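PDB 6TK9: purine nucleoside phosphorylase from Thermus thermophilus, which catalyses the phosphate-dependent cleavage of purine nucleosides, probably inosine and guanosine among them, giving the free purine base and ribose 1-phosphate. Local coordinates for residues 214-217 and 218-222; 115-118 and 119-122. All coordinates share one frame; numbering follows the deposited sequence.

Interaction 1. Residues 214-217 and 218-222; sequences PEVI and ALRHL
Val216 and Arg220, one turn apart on the alpha helix 213-222, lie alongside each other with Val216 CG1 4.4 Å from Arg220 CG. Arg220 CG points away from its own carbonyl carbon (chi1 -66°), which lays CG against Val216 O, at 3.3 Å. The chain then bends at chi2 and chi3 and carries the guanidinium away from Val216 to hydrogen-bond Ala224 O through NH1. Leu219 rests on the preceding turn in a similar way, its CG 3.3 Å from Glu215 O, while its side chain packs on Leu109 of strand 106-115, Val226 of strand 225-235 and Val96 of helix 94-102. Glu215 sends its carboxylate away from Leu219 into a salt bridge with Arg80, so a buried charge has a mate. On another side of the helix, Ile217 and His221 meet chiefly through the backbone: His221 CB sits 3.4 Å from Ile217 O, and the imidazole, anti to the backbone N, leads off to Asn144 through NE2. Ile217 also packs on Ser190 of a second subunit. Four consecutive i to i+4 bonds hold the two turns in this register; of these Ala218 N to Pro214 O is the straightest, 2.9 Å long at 167°, and Ala218 CB tucks in beside the same acceptor at 3.3 Å.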
loop_
_atom_site.group_PDB
_atom_site.type_symbol
_atom_site.label_atom_id
_atom_site.label_comp_id
_atom_site.label_asym_id
_atom_site.label_seq_id
_atom_site.Cartn_x
_atom_site.Cartn_y
_atom_site.Cartn_z
ATOM N N PRO A 214 -14.629 -10.752 -18.828
ATOM C CA PRO A 214 -14.404 -11.058 -20.238
ATOM C C PRO A 214 -15.570 -10.522 -21.082
ATOM O O PRO A 214 -15.325 -9.999 -22.142
ATOM C CB PRO A 214 -14.250 -12.588 -20.314
ATOM C CG PRO A 214 -14.619 -13.126 -18.937
ATOM C CD PRO A 214 -14.660 -11.956 -17.978
ATOM N N GLU A 215 -16.796 -10.663 -20.575
ATOM C CA GLU A 215 -18.042 -10.133 -21.192
ATOM C C GLU A 215 -17.893 -8.614 -21.333
ATOM O O GLU A 215 -18.087 -8.099 -22.467
ATOM C CB GLU A 215 -19.282 -10.568 -20.389
ATOM C CG GLU A 215 -19.553 -12.063 -20.485
ATOM C CD GLU A 215 -20.059 -12.753 -19.229
ATOM O OE1 GLU A 215 -21.237 -12.575 -18.904
ATOM O OE2 GLU A 215 -19.285 -13.491 -18.591
ATOM N N VAL A 216 -17.522 -7.915 -20.255
ATOM C CA VAL A 216 -17.372 -6.432 -20.290
ATOM C C VAL A 216 -16.375 -6.028 -21.382
ATOM O O VAL A 216 -16.691 -5.110 -22.121
ATOM C CB VAL A 216 -16.943 -5.860 -18.940
ATOM C CG1 VAL A 216 -16.701 -4.361 -19.080
ATOM C CG2 VAL A 216 -17.967 -6.155 -17.853
ATOM N N ILE A 217 -15.218 -6.684 -21.473
ATOM C CA ILE A 217 -14.148 -6.359 -22.467
ATOM C C ILE A 217 -14.658 -6.663 -23.885
ATOM O O ILE A 217 -14.507 -5.802 -24.777
ATOM C CB ILE A 217 -12.838 -7.117 -22.153
ATOM C CG1 ILE A 217 -12.244 -6.673 -20.815
ATOM C CG2 ILE A 217 -11.839 -6.949 -23.287
ATOM C CD1 ILE A 217 -11.135 -7.556 -20.300
ATOM N N ALA A 218 -15.227 -7.851 -24.089
ATOM C CA ALA A 218 -15.807 -8.307 -25.379
ATOM C C ALA A 218 -16.850 -7.293 -25.876
ATOM O O ALA A 218 -16.829 -6.969 -27.087
ATOM C CB ALA A 218 -16.392 -9.695 -25.229
ATOM N N LEU A 219 -17.704 -6.798 -24.974
ATOM C CA LEU A 219 -18.853 -5.922 -25.303
ATOM C C LEU A 219 -18.392 -4.482 -25.567
ATOM O O LEU A 219 -19.029 -3.824 -26.433
ATOM C CB LEU A 219 -19.890 -5.997 -24.183
ATOM C CG LEU A 219 -20.777 -7.239 -24.239
ATOM C CD1 LEU A 219 -21.533 -7.430 -22.944
ATOM C CD2 LEU A 219 -21.747 -7.152 -25.401
ATOM N N ARG A 220 -17.332 -3.994 -24.914
ATOM C CA ARG A 220 -16.838 -2.607 -25.172
ATOM C C ARG A 220 -16.047 -2.609 -26.484
ATOM O O ARG A 220 -16.081 -1.594 -27.216
ATOM C CB ARG A 220 -16.022 -2.065 -23.996
ATOM C CG ARG A 220 -16.836 -1.863 -22.729
ATOM C CD ARG A 220 -17.859 -0.746 -22.798
ATOM N NE ARG A 220 -17.308 0.502 -23.286
ATOM C CZ ARG A 220 -17.748 1.159 -24.342
ATOM N NH1 ARG A 220 -18.805 0.733 -25.015
ATOM N NH2 ARG A 220 -17.123 2.248 -24.734
ATOM N N HIS A 221 -15.389 -3.725 -26.797
ATOM C CA HIS A 221 -14.782 -3.975 -28.133
ATOM C C HIS A 221 -15.833 -3.690 -29.219
ATOM O O HIS A 221 -15.513 -2.960 -30.176
ATOM C CB HIS A 221 -14.220 -5.399 -28.163
ATOM C CG HIS A 221 -13.626 -5.819 -29.461
ATOM N ND1 HIS A 221 -14.167 -6.844 -30.222
ATOM C CD2 HIS A 221 -12.526 -5.392 -30.115
ATOM C CE1 HIS A 221 -13.434 -7.012 -31.310
ATOM N NE2 HIS A 221 -12.425 -6.131 -31.271
ATOM N N LEU A 222 -17.064 -4.167 -29.008
ATOM C CA LEU A 222 -18.198 -4.134 -29.973
ATOM C C LEU A 222 -18.882 -2.768 -29.998
ATOM O O LEU A 222 -19.574 -2.504 -31.000
ATOM C CB LEU A 222 -19.192 -5.235 -29.596
ATOM C CG LEU A 222 -18.676 -6.637 -29.897
ATOM C CD1 LEU A 222 -19.526 -7.675 -29.213
ATOM C CD2 LEU A 222 -18.625 -6.878 -31.395
#

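Interaction 2. Residues 115-118 and 119-122; sequences GLNP and RFRA
Asn117 lays its CB over the centre of one face of the Phe120 ring, 3.6 Å from the centroid and 13° off the normal, a CH-pi contact. Its side-chain amide continues above the CD1-CE1 side of that ring in a stacked position, the two planes only 4° apart, with CG 3.8 Å from CE1. Gly115 CA approaches the ring obliquely near CD2 at 4.1 Å, and the ring of Phe179 also meets it; Ile232 and Met235 of strand 225-235 also pack on the Phe120 side chain. The loop between strands 106-115 and 124-133 folds here as an Asx turn inside a beta turn: Arg119 N binds Asn117 OD1 at 3.3 Å, in the amide plane on a lone pair, while Phe120 N reaches Asn117 O at 3.3 Å in a weak bond. Asn117 CG stands roughly opposite its backbone N (chi1 -155°), bringing OD1 within reach of Arg119 N, with Arg119 CB and CG alongside, CG at 3.2 Å from OD1. Pro118 packs on Glu239 of one neighbouring subunit and Arg119 on Leu129 of another. Replacing Phe120 by an alanine would probably open a gap under Asn117 CB and leave its amide without the flat surface it stacks on. With OD1 engaged by Arg119 N and ND2 by Asp206 OD1, the amide is fixed in rotation, and the acid is likely to polarise it.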
loop_
_atom_site.group_PDB
_atom_site.type_symbol
_atom_site.label_atom_id
_atom_site.label_comp_id
_atom_site.label_asym_id
_atom_site.label_seq_id
_atom_site.Cartn_x
_atom_site.Cartn_y
_atom_site.Cartn_z
ATOM N N GLY A 115 -18.407 -9.881 -1.152
ATOM C CA GLY A 115 -18.034 -8.526 -0.693
ATOM C C GLY A 115 -16.620 -8.493 -0.114
ATOM O O GLY A 115 -16.366 -9.241 0.839
ATOM N N LEU A 116 -15.721 -7.667 -0.662
ATOM C CA LEU A 116 -14.366 -7.431 -0.087
ATOM C C LEU A 116 -14.452 -6.239 0.853
ATOM O O LEU A 116 -13.937 -6.356 1.981
ATOM C CB LEU A 116 -13.336 -7.166 -1.188
ATOM C CG LEU A 116 -13.107 -8.326 -2.146
ATOM C CD1 LEU A 116 -12.395 -7.838 -3.389
ATOM C CD2 LEU A 116 -12.333 -9.446 -1.466
ATOM N N ASN A 117 -15.059 -5.151 0.367
ATOM C CA ASN A 117 -15.415 -3.927 1.141
ATOM C C ASN A 117 -16.124 -4.344 2.429
ATOM O O ASN A 117 -17.223 -4.890 2.358
ATOM C CB ASN A 117 -16.288 -2.977 0.319
ATOM C CG ASN A 117 -16.185 -1.537 0.776
ATOM O OD1 ASN A 117 -16.499 -1.208 1.918
ATOM N ND2 ASN A 117 -15.749 -0.671 -0.121
ATOM N N PRO A 118 -15.519 -4.135 3.629
ATOM C CA PRO A 118 -16.128 -4.569 4.890
ATOM C C PRO A 118 -17.454 -3.853 5.217
ATOM O O PRO A 118 -18.181 -4.351 6.057
ATOM C CB PRO A 118 -15.072 -4.227 5.962
ATOM C CG PRO A 118 -13.785 -4.031 5.189
ATOM C CD PRO A 118 -14.216 -3.482 3.848
ATOM N N ARG A 119 -17.716 -2.714 4.562
ATOM C CA ARG A 119 -18.894 -1.836 4.789
ATOM C C ARG A 119 -20.138 -2.526 4.226
ATOM O O ARG A 119 -21.178 -2.461 4.899
ATOM C CB ARG A 119 -18.675 -0.452 4.162
ATOM C CG ARG A 119 -17.390 0.238 4.607
ATOM C CD ARG A 119 -17.592 1.651 5.121
ATOM N NE ARG A 119 -16.561 2.028 6.085
ATOM C CZ ARG A 119 -15.559 2.880 5.864
ATOM N NH1 ARG A 119 -15.426 3.489 4.693
ATOM N NH2 ARG A 119 -14.690 3.127 6.831
ATOM N N PHE A 120 -20.002 -3.189 3.069
ATOM C CA PHE A 120 -21.040 -4.007 2.376
ATOM C C PHE A 120 -21.669 -5.031 3.343
ATOM O O PHE A 120 -21.069 -5.343 4.388
ATOM C CB PHE A 120 -20.424 -4.789 1.206
ATOM C CG PHE A 120 -19.975 -4.029 -0.023
ATOM C CD1 PHE A 120 -19.829 -2.650 -0.035
ATOM C CD2 PHE A 120 -19.639 -4.730 -1.172
ATOM C CE1 PHE A 120 -19.399 -1.984 -1.176
ATOM C CE2 PHE A 120 -19.215 -4.067 -2.315
ATOM C CZ PHE A 120 -19.094 -2.693 -2.313
ATOM N N ARG A 121 -22.841 -5.566 2.978
ATOM C CA ARG A 121 -23.607 -6.597 3.741
ATOM C C ARG A 121 -24.050 -7.710 2.781
ATOM O O ARG A 121 -24.499 -7.388 1.650
ATOM C CB ARG A 121 -24.830 -5.986 4.450
ATOM C CG ARG A 121 -25.719 -5.108 3.569
ATOM C CD ARG A 121 -27.172 -4.943 4.010
ATOM N NE ARG A 121 -27.945 -6.175 3.867
ATOM C CZ ARG A 121 -29.074 -6.456 4.518
ATOM N NH1 ARG A 121 -29.595 -5.588 5.370
ATOM N NH2 ARG A 121 -29.680 -7.615 4.325
ATOM N N ALA A 122 -23.940 -8.968 3.219
ATOM C CA ALA A 122 -24.630 -10.134 2.614
ATOM C C ALA A 122 -26.092 -9.753 2.334
ATOM O O ALA A 122 -26.727 -9.113 3.224
ATOM C CB ALA A 122 -24.545 -11.333 3.529
#

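In the fold
Interactions 1 and 2 have centres 27 Å apart and do not touch, yet both involve strands 106-115 and 225-235. Interaction 1 packs its helix against strands 106-115 and 225-235 in the interior, whereas interaction 2 lies in the loop that leaves 106-115 and covers residues further along 225-235. The former is almost wholly buried, with regular backbone bonding and aliphatic contacts, its polar ends drawn off to partners outside the helix. The latter is partly buried, without regular secondary structure, and depends on a side-chain amide that both stacks and bonds. Residues 214-222 touch one neighbouring subunit, residues 115-122 two.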